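Local coordinates for protein putative sulfatase yidJ (Bacteroides fragilis, PDB 2QZU) that probably hydrolyses sulfate esters as an arylsulfatase-type enzyme of the alkaline phosphatase clan that uses a bound metal ion, at residues F32-Q37 and V225-P230; R39-G44 and S333-M338; I70-V75 and M355-D360. All blocks are in the same frame, centred on the assembly; numbering follows the deposited sequence.

How the interactions relate
All three contacts are buried, their centres about 7 to 10 Å from the centre of the chain. Interaction 1 lies inside the central sheet and is built on regular strand pairing. Interactions 2 and 3 join irregular segments, 333-338 beginning at the end of helix 331-334: interaction 2 relies on an arginine, an aspartate and waters, interaction 3 on two backbone bonds and small apolar contacts. Segment 32-37 runs almost directly into 39-44, which links interactions 1 and 2. Segments 333-338 and 70-75 run alongside each other, M334 O probably accepting a hydrogen bond from S71 N. F358 of interaction 3 packs on M34 and F32 of interaction 1, so 355-360 reaches the sheet's side chains through this ring.

Interaction 1: F32-Q37 and V225-P230; sequences FIMADQ and VVSMNP
F32, I33, M34 and A35 pair in parallel register with V225, V226, S227 and M228, the strand directions differing by only 6°. Four backbone bonds knit the pair: V226 N to F32 O (2.8 Å), M34 N to V226 O (3.0 Å), M228 N to M34 O (2.8 Å) and, past the strand end, D36 N to M228 O (2.9 Å).

Between these segments, side-chain packing is closest on the face of M34, V225 and S227. The selenomethionine M34 has CG between its backbone N and carbonyl carbon (chi1 63°), 3.9 Å from S227 OG, and CE reaches V225 CG1 at 3.7 Å. The other face is looser between the strands: I33 CG1 stays 4.3 Å from V226 CB. On that face, toward the C-terminal end, A35 CB lies 3.5 Å from P230 O, a buried carbonyl without a polar partner. No side is open to solvent.

S227 OG bonds to K132 O and R80 NH1, and D36 OD2 forms salt bridges with R80 and K132. Helix 76-85 packs on F32 and M34, while helices 200-213 and 267-299 cover V226 and M228; in the mixed sheet of the alpha/beta fold, strand 306-311 flanks 29-35 and 126-130 flanks 222-228.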
loop_
_atom_site.group_PDB
_atom_site.type_symbol
_atom_site.label_atom_id
_atom_site.label_comp_id
_atom_site.label_asym_id
_atom_site.label_seq_id
_atom_site.Cartn_x
_atom_site.Cartn_y
_atom_site.Cartn_z
ATOM N N PHE A 32 -16.089 16.835 20.712
ATOM C CA PHE A 32 -16.130 16.962 19.265
ATOM C C PHE A 32 -15.406 15.779 18.647
ATOM O O PHE A 32 -14.178 15.665 18.737
ATOM C CB PHE A 32 -15.454 18.282 18.880
ATOM C CG PHE A 32 -15.651 18.686 17.447
ATOM C CD1 PHE A 32 -14.967 18.043 16.419
ATOM C CD2 PHE A 32 -16.482 19.756 17.133
ATOM C CE1 PHE A 32 -15.109 18.468 15.092
ATOM C CE2 PHE A 32 -16.630 20.187 15.818
ATOM C CZ PHE A 32 -15.940 19.544 14.796
ATOM N N ILE A 33 -16.174 14.888 18.035
ATOM C CA ILE A 33 -15.609 13.702 17.413
ATOM C C ILE A 33 -15.707 13.795 15.903
ATOM O O ILE A 33 -16.747 14.161 15.359
ATOM C CB ILE A 33 -16.351 12.428 17.867
ATOM C CG1 ILE A 33 -16.324 12.327 19.393
ATOM C CG2 ILE A 33 -15.690 11.193 17.249
ATOM C CD1 ILE A 33 -17.133 11.173 19.937
HETATM N N MSE A 34 -14.613 13.483 15.224
HETATM C CA MSE A 34 -14.624 13.506 13.774
HETATM C C MSE A 34 -13.775 12.367 13.248
HETATM O O MSE A 34 -12.808 11.947 13.879
HETATM C CB MSE A 34 -14.121 14.851 13.235
HETATM C CG MSE A 34 -12.686 15.195 13.568
HETATM SE SE MSE A 34 -12.181 16.909 12.794
HETATM C CE MSE A 34 -11.366 17.729 14.347
ATOM N N ALA A 35 -14.180 11.845 12.100
ATOM C CA ALA A 35 -13.474 10.757 11.452
ATOM C C ALA A 35 -13.184 11.306 10.070
ATOM O O ALA A 35 -14.084 11.788 9.385
ATOM C CB ALA A 35 -14.365 9.523 11.367
ATOM N N ASP A 36 -11.923 11.245 9.667
ATOM C CA ASP A 36 -11.518 11.776 8.380
ATOM C C ASP A 36 -12.068 11.005 7.175
ATOM O O ASP A 36 -12.159 9.776 7.188
ATOM C CB ASP A 36 -9.983 11.827 8.335
ATOM C CG ASP A 36 -9.453 12.642 7.178
ATOM O OD1 ASP A 36 -9.551 12.176 6.024
ATOM O OD2 ASP A 36 -8.942 13.756 7.426
ATOM N N GLN A 37 -12.460 11.747 6.141
ATOM C CA GLN A 37 -12.941 11.154 4.896
ATOM C C GLN A 37 -14.183 10.274 5.042
ATOM O O GLN A 37 -14.315 9.256 4.357
ATOM C CB GLN A 37 -11.793 10.359 4.273
ATOM C CG GLN A 37 -11.927 10.060 2.795
ATOM C CD GLN A 37 -10.568 9.954 2.134
ATOM O OE1 GLN A 37 -9.810 10.926 2.099
ATOM N NE2 GLN A 37 -10.249 8.778 1.612
ATOM N N VAL A 225 -11.496 17.075 21.750
ATOM C CA VAL A 225 -11.628 16.760 20.338
ATOM C C VAL A 225 -10.984 15.395 20.137
ATOM O O VAL A 225 -9.894 15.136 20.648
ATOM C CB VAL A 225 -10.886 17.773 19.427
ATOM C CG1 VAL A 225 -10.924 17.285 17.984
ATOM C CG2 VAL A 225 -11.516 19.151 19.538
ATOM N N VAL A 226 -11.673 14.513 19.423
ATOM C CA VAL A 226 -11.139 13.195 19.112
ATOM C C VAL A 226 -11.204 13.151 17.585
ATOM O O VAL A 226 -12.281 13.056 17.005
ATOM C CB VAL A 226 -11.995 12.062 19.722
ATOM C CG1 VAL A 226 -11.373 10.714 19.399
ATOM C CG2 VAL A 226 -12.093 12.240 21.231
ATOM N N SER A 227 -10.037 13.251 16.954
ATOM C CA SER A 227 -9.916 13.277 15.501
ATOM C C SER A 227 -9.344 11.962 14.969
ATOM O O SER A 227 -8.127 11.769 14.939
ATOM C CB SER A 227 -9.016 14.453 15.106
ATOM O OG SER A 227 -8.842 14.543 13.705
HETATM N N MSE A 228 -10.231 11.065 14.544
HETATM C CA MSE A 228 -9.819 9.756 14.034
HETATM C C MSE A 228 -9.478 9.799 12.551
HETATM O O MSE A 228 -10.060 10.575 11.794
HETATM C CB MSE A 228 -10.928 8.736 14.285
HETATM C CG MSE A 228 -11.254 8.551 15.761
HETATM SE SE MSE A 228 -12.796 7.402 16.008
HETATM C CE MSE A 228 -12.761 7.270 17.945
ATOM N N ASN A 229 -8.541 8.949 12.143
ATOM C CA ASN A 229 -8.098 8.909 10.754
ATOM C C ASN A 229 -9.008 8.059 9.861
ATOM O O ASN A 229 -9.510 8.547 8.848
ATOM C CB ASN A 229 -6.644 8.428 10.681
ATOM C CG ASN A 229 -5.910 8.992 9.478
ATOM O OD1 ASN A 229 -6.446 9.020 8.373
ATOM N ND2 ASN A 229 -4.678 9.443 9.688
ATOM N N PRO A 230 -9.225 6.775 10.205
ATOM C CA PRO A 230 -10.113 5.990 9.337
ATOM C C PRO A 230 -11.469 6.705 9.346
ATOM O O PRO A 230 -11.803 7.366 10.325
ATOM C CB PRO A 230 -10.189 4.639 10.046
ATOM C CG PRO A 230 -8.874 4.553 10.788
ATOM C CD PRO A 230 -8.699 5.959 11.317
#

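Interaction 2: R39-G44 and S333-M338; sequences RGDAIG and SMRIPM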
loop_
_atom_site.group_PDB
_atom_site.type_symbol
_atom_site.label_atom_id
_atom_site.label_comp_id
_atom_site.label_asym_id
_atom_site.label_seq_id
_atom_site.Cartn_x
_atom_site.Cartn_y
_atom_site.Cartn_z
ATOM N N ARG A 39 -18.087 9.802 4.453
ATOM C CA ARG A 39 -19.212 10.277 3.639
ATOM C C ARG A 39 -20.506 10.409 4.432
ATOM O O ARG A 39 -20.848 9.538 5.232
ATOM C CB ARG A 39 -19.462 9.344 2.452
ATOM C CG ARG A 39 -18.420 9.443 1.357
ATOM C CD ARG A 39 -18.860 8.727 0.082
ATOM N NE ARG A 39 -18.959 7.275 0.230
ATOM C CZ ARG A 39 -20.071 6.621 0.560
ATOM N NH1 ARG A 39 -21.199 7.280 0.788
ATOM N NH2 ARG A 39 -20.056 5.297 0.645
ATOM N N GLY A 40 -21.234 11.491 4.180
ATOM C CA GLY A 40 -22.482 11.733 4.882
ATOM C C GLY A 40 -23.538 10.644 4.772
ATOM O O GLY A 40 -24.228 10.355 5.750
ATOM N N ASP A 41 -23.685 10.032 3.601
ATOM C CA ASP A 41 -24.698 8.991 3.444
ATOM C C ASP A 41 -24.285 7.626 3.976
ATOM O O ASP A 41 -25.082 6.691 3.961
ATOM C CB ASP A 41 -25.123 8.855 1.975
ATOM C CG ASP A 41 -25.905 10.061 1.480
ATOM O OD1 ASP A 41 -26.531 10.743 2.317
ATOM O OD2 ASP A 41 -25.903 10.315 0.258
ATOM N N ALA A 42 -23.051 7.510 4.457
ATOM C CA ALA A 42 -22.570 6.238 4.985
ATOM C C ALA A 42 -22.919 6.074 6.461
ATOM O O ALA A 42 -22.067 5.736 7.279
ATOM C CB ALA A 42 -21.061 6.117 4.782
ATOM N N ILE A 43 -24.180 6.337 6.790
ATOM C CA ILE A 43 -24.685 6.188 8.151
ATOM C C ILE A 43 -25.882 5.256 8.012
ATOM O O ILE A 43 -26.764 5.491 7.185
ATOM C CB ILE A 43 -25.157 7.535 8.750
ATOM C CG1 ILE A 43 -23.982 8.513 8.844
ATOM C CG2 ILE A 43 -25.744 7.308 10.138
ATOM C CD1 ILE A 43 -24.379 9.905 9.316
ATOM N N GLY A 44 -25.904 4.198 8.815
ATOM C CA GLY A 44 -26.981 3.229 8.737
ATOM C C GLY A 44 -28.401 3.752 8.826
ATOM O O GLY A 44 -29.254 3.375 8.017
ATOM N N SER A 333 -18.354 14.043 -2.338
ATOM C CA SER A 333 -17.175 14.710 -1.804
ATOM C C SER A 333 -17.543 15.749 -0.735
ATOM O O SER A 333 -16.919 15.813 0.330
ATOM C CB SER A 333 -16.413 15.386 -2.955
ATOM O OG SER A 333 -15.380 16.227 -2.479
HETATM N N MSE A 334 -18.562 16.554 -1.018
HETATM C CA MSE A 334 -19.002 17.601 -0.095
HETATM C C MSE A 334 -19.833 17.135 1.107
HETATM O O MSE A 334 -19.688 17.675 2.201
HETATM C CB MSE A 334 -19.808 18.673 -0.849
HETATM C CG MSE A 334 -19.023 19.471 -1.889
HETATM SE SE MSE A 334 -20.086 20.954 -2.610
HETATM C CE MSE A 334 -20.001 22.117 -1.065
ATOM N N ARG A 335 -20.704 16.149 0.910
ATOM C CA ARG A 335 -21.561 15.674 1.996
ATOM C C ARG A 335 -20.814 14.965 3.123
ATOM O O ARG A 335 -20.036 14.037 2.893
ATOM C CB ARG A 335 -22.665 14.772 1.435
ATOM C CG ARG A 335 -23.803 15.545 0.781
ATOM C CD ARG A 335 -24.864 15.928 1.805
ATOM N NE ARG A 335 -25.446 14.724 2.387
ATOM C CZ ARG A 335 -25.291 14.333 3.649
ATOM N NH1 ARG A 335 -25.857 13.207 4.060
ATOM N NH2 ARG A 335 -24.597 15.072 4.506
ATOM N N ILE A 336 -21.059 15.426 4.347
ATOM C CA ILE A 336 -20.431 14.865 5.532
ATOM C C ILE A 336 -21.460 14.553 6.608
ATOM O O ILE A 336 -22.564 15.111 6.617
ATOM C CB ILE A 336 -19.403 15.847 6.159
ATOM C CG1 ILE A 336 -20.091 17.176 6.497
ATOM C CG2 ILE A 336 -18.247 16.073 5.208
ATOM C CD1 ILE A 336 -19.234 18.136 7.324
ATOM N N PRO A 337 -21.125 13.621 7.511
ATOM C CA PRO A 337 -22.062 13.290 8.581
ATOM C C PRO A 337 -22.045 14.473 9.540
ATOM O O PRO A 337 -21.063 15.220 9.602
ATOM C CB PRO A 337 -21.454 12.038 9.198
ATOM C CG PRO A 337 -19.988 12.248 9.007
ATOM C CD PRO A 337 -19.929 12.765 7.580
HETATM N N MSE A 338 -23.130 14.645 10.278
HETATM C CA MSE A 338 -23.236 15.737 11.230
HETATM C C MSE A 338 -24.331 15.354 12.208
HETATM O O MSE A 338 -25.511 15.626 11.978
HETATM C CB MSE A 338 -23.600 17.033 10.494
HETATM C CG MSE A 338 -23.758 18.261 11.364
HETATM SE SE MSE A 338 -22.086 18.952 12.039
HETATM C CE MSE A 338 -21.352 19.693 10.389
HETATM O O HOH W 1 -25.299 12.732 6.632
HETATM O O HOH W 2 -26.765 13.441 0.524
#
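G40 and R335 bring their backbones together where a type I beta turn, R39 to A42, meets the chain just after helix 331-334, which ends before R335. The turn belongs to the loop following strand 29-35, in the alpha/beta fold of the sulfatases. G40 N donates to R335 O at 3.1 Å, approaching well above the carbonyl plane, 60° out of it. The G40 and I336 CA atoms are 3.8 Å apart; with no side chain on G40, R335 NH2 and I336 O can also sit close to its CA.

The guanidinium of R335 lies with one face over G40 CA, which is 4.0 Å from CZ. Its chain is bent at chi2 (-88°) and again at chi3. The stronger partner of NH2 is A69 O, outside the two segments; its bond to the carbonyl O of the next residue, I336, is weak. NH1 faces the beta turn and forms a salt bridge with D41 OD1 at 3.1 Å. That oxygen is met from above the carboxylate plane, and the two flat groups are 70° apart. K48 adds only a long, weak ion pair to D41.

Apolar packing takes over farther along, where I43 CD1 rests 3.6 Å from P337 CB. Near the other end of the turn, R39 NH1 forms a salt bridge with E49 OE1.

Two waters lie at the edge of the guanidinium, in its plane. One accepts from NH1 and donates to G40 O; the other sits 2.6 Å from R335 NE, accepting its N-H, and donates to D41 OD1.

Interaction 3: I70-V75 and M355-D360; sequences ISSYPV and MIAFAD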
loop_
_atom_site.group_PDB
_atom_site.type_symbol
_atom_site.label_atom_id
_atom_site.label_comp_id
_atom_site.label_asym_id
_atom_site.label_seq_id
_atom_site.Cartn_x
_atom_site.Cartn_y
_atom_site.Cartn_z
ATOM N N ILE A 70 -22.609 19.728 4.865
ATOM C CA ILE A 70 -21.518 19.691 3.890
ATOM C C ILE A 70 -20.220 20.328 4.387
ATOM O O ILE A 70 -20.173 20.930 5.458
ATOM C CB ILE A 70 -21.920 20.416 2.571
ATOM C CG1 ILE A 70 -22.245 21.888 2.839
ATOM C CG2 ILE A 70 -23.145 19.759 1.954
ATOM C CD1 ILE A 70 -21.047 22.820 2.734
ATOM N N SER A 71 -19.166 20.165 3.590
ATOM C CA SER A 71 -17.859 20.752 3.857
ATOM C C SER A 71 -17.566 21.547 2.577
ATOM O O SER A 71 -17.453 20.973 1.490
ATOM C CB SER A 71 -16.800 19.668 4.067
ATOM O OG SER A 71 -15.532 20.254 4.334
ATOM N N SER A 72 -17.459 22.865 2.713
ATOM C CA SER A 72 -17.237 23.754 1.570
ATOM C C SER A 72 -15.928 23.582 0.796
ATOM O O SER A 72 -15.897 23.775 -0.422
ATOM C CB SER A 72 -17.397 25.208 2.025
ATOM O OG SER A 72 -18.749 25.464 2.372
ATOM N N TYR A 73 -14.848 23.255 1.493
ATOM C CA TYR A 73 -13.566 23.022 0.832
ATOM C C TYR A 73 -13.234 21.610 1.300
ATOM O O TYR A 73 -12.552 21.424 2.308
ATOM C CB TYR A 73 -12.507 24.014 1.320
ATOM C CG TYR A 73 -11.288 24.125 0.422
ATOM C CD1 TYR A 73 -10.955 23.107 -0.468
ATOM C CD2 TYR A 73 -10.462 25.252 0.470
ATOM C CE1 TYR A 73 -9.832 23.202 -1.294
ATOM C CE2 TYR A 73 -9.327 25.355 -0.351
ATOM C CZ TYR A 73 -9.025 24.324 -1.228
ATOM O OH TYR A 73 -7.917 24.411 -2.044
ATOM N N PRO A 74 -13.729 20.596 0.574
ATOM C CA PRO A 74 -13.508 19.189 0.919
ATOM C C PRO A 74 -12.099 18.621 0.762
ATOM O O PRO A 74 -11.855 17.752 -0.072
ATOM C CB PRO A 74 -14.548 18.470 0.064
ATOM C CG PRO A 74 -14.557 19.293 -1.181
ATOM C CD PRO A 74 -14.542 20.716 -0.651
ATOM N N VAL A 75 -11.184 19.134 1.583
ATOM C CA VAL A 75 -9.784 18.725 1.626
ATOM C C VAL A 75 -9.379 18.838 3.098
ATOM O O VAL A 75 -9.822 19.753 3.797
ATOM C CB VAL A 75 -8.896 19.650 0.774
ATOM C CG1 VAL A 75 -7.446 19.200 0.858
ATOM C CG2 VAL A 75 -9.371 19.627 -0.669
HETATM N N MSE A 355 -28.738 23.069 6.078
HETATM C CA MSE A 355 -27.481 22.873 5.357
HETATM C C MSE A 355 -26.292 23.444 6.124
HETATM O O MSE A 355 -25.583 24.328 5.636
HETATM C CB MSE A 355 -27.546 23.512 3.966
HETATM C CG MSE A 355 -26.513 22.937 3.009
HETATM SE SE MSE A 355 -26.214 24.021 1.448
HETATM C CE MSE A 355 -28.022 24.004 0.736
ATOM N N ILE A 356 -26.079 22.931 7.330
ATOM C CA ILE A 356 -24.975 23.378 8.163
ATOM C C ILE A 356 -23.663 22.886 7.556
ATOM O O ILE A 356 -23.608 21.808 6.961
ATOM C CB ILE A 356 -25.135 22.844 9.615
ATOM C CG1 ILE A 356 -23.953 23.286 10.479
ATOM C CG2 ILE A 356 -25.252 21.326 9.611
ATOM C CD1 ILE A 356 -24.169 23.037 11.961
ATOM N N ALA A 357 -22.611 23.687 7.687
ATOM C CA ALA A 357 -21.315 23.308 7.143
ATOM C C ALA A 357 -20.314 23.053 8.253
ATOM O O ALA A 357 -20.431 23.589 9.357
ATOM C CB ALA A 357 -20.787 24.403 6.218
ATOM N N PHE A 358 -19.321 22.232 7.941
ATOM C CA PHE A 358 -18.254 21.889 8.873
ATOM C C PHE A 358 -17.690 23.160 9.517
ATOM O O PHE A 358 -17.483 23.211 10.729
ATOM C CB PHE A 358 -17.157 21.145 8.098
ATOM C CG PHE A 358 -16.047 20.589 8.951
ATOM C CD1 PHE A 358 -16.298 19.606 9.907
ATOM C CD2 PHE A 358 -14.728 20.991 8.734
ATOM C CE1 PHE A 358 -15.252 19.031 10.631
ATOM C CE2 PHE A 358 -13.676 20.423 9.449
ATOM C CZ PHE A 358 -13.937 19.439 10.398
ATOM N N ALA A 359 -17.476 24.191 8.703
ATOM C CA ALA A 359 -16.901 25.450 9.179
ATOM C C ALA A 359 -17.819 26.348 10.007
ATOM O O ALA A 359 -17.360 27.321 10.601
ATOM C CB ALA A 359 -16.348 26.238 7.996
ATOM N N ASP A 360 -19.109 26.038 10.042
ATOM C CA ASP A 360 -20.047 26.842 10.819
ATOM C C ASP A 360 -20.035 26.462 12.293
ATOM O O ASP A 360 -20.624 27.160 13.121
ATOM C CB ASP A 360 -21.475 26.679 10.287
ATOM C CG ASP A 360 -21.616 27.134 8.851
ATOM O OD1 ASP A 360 -20.913 28.095 8.459
ATOM O OD2 ASP A 360 -22.443 26.542 8.122
HETATM O O HOH W 3 -17.300 23.933 5.624
#
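I70 and A357 form a single, isolated beta bridge between two loops of the sulfatase alpha/beta fold. One loop follows strand 64-66 and leads to V75, the N-cap residue of helix 76-85; the other follows strand 349-352 and closes with the 3-10 segment 358-360. The first loop thus delivers S76, predicted to become the 3-oxoalanine of the family but not modified here.

Backbone hydrogen bonds flank A357. I70 N donates to I356 O at 3.1 Å, in the carbonyl plane, and F358 N returns to I70 O at 2.9 Å. A357 CA also approaches I70 O at 3.1 Å, so this oxygen takes both the F358 N-H and a CA-H...O contact.

Apolar contacts are few. I70 holds CG1 between its backbone N and carbonyl carbon (chi1 61°), and chi2 of 90° then brings CD1 to 3.8 Å from A357 CB. CG1 also lies 4.4 Å from CG of the selenomethionine M355. A separate van der Waals contact sets F358 CB 4.2 Å from S71 OG; CG of F358 is anti to the backbone N, and the side chain packs on L83 of helix 76-85.

The polar side chains bond mostly to residues outside the two segments: S71 OG to D313 O and S72 OG to P400 O. D360 OD2 folds back to take the N-H of A357 at 2.9 Å, from above the carboxylate plane, and is also bonded by Q399.

A bridging water completes the join, accepting from S72 N and A359 N, each 3.1 Å from its oxygen.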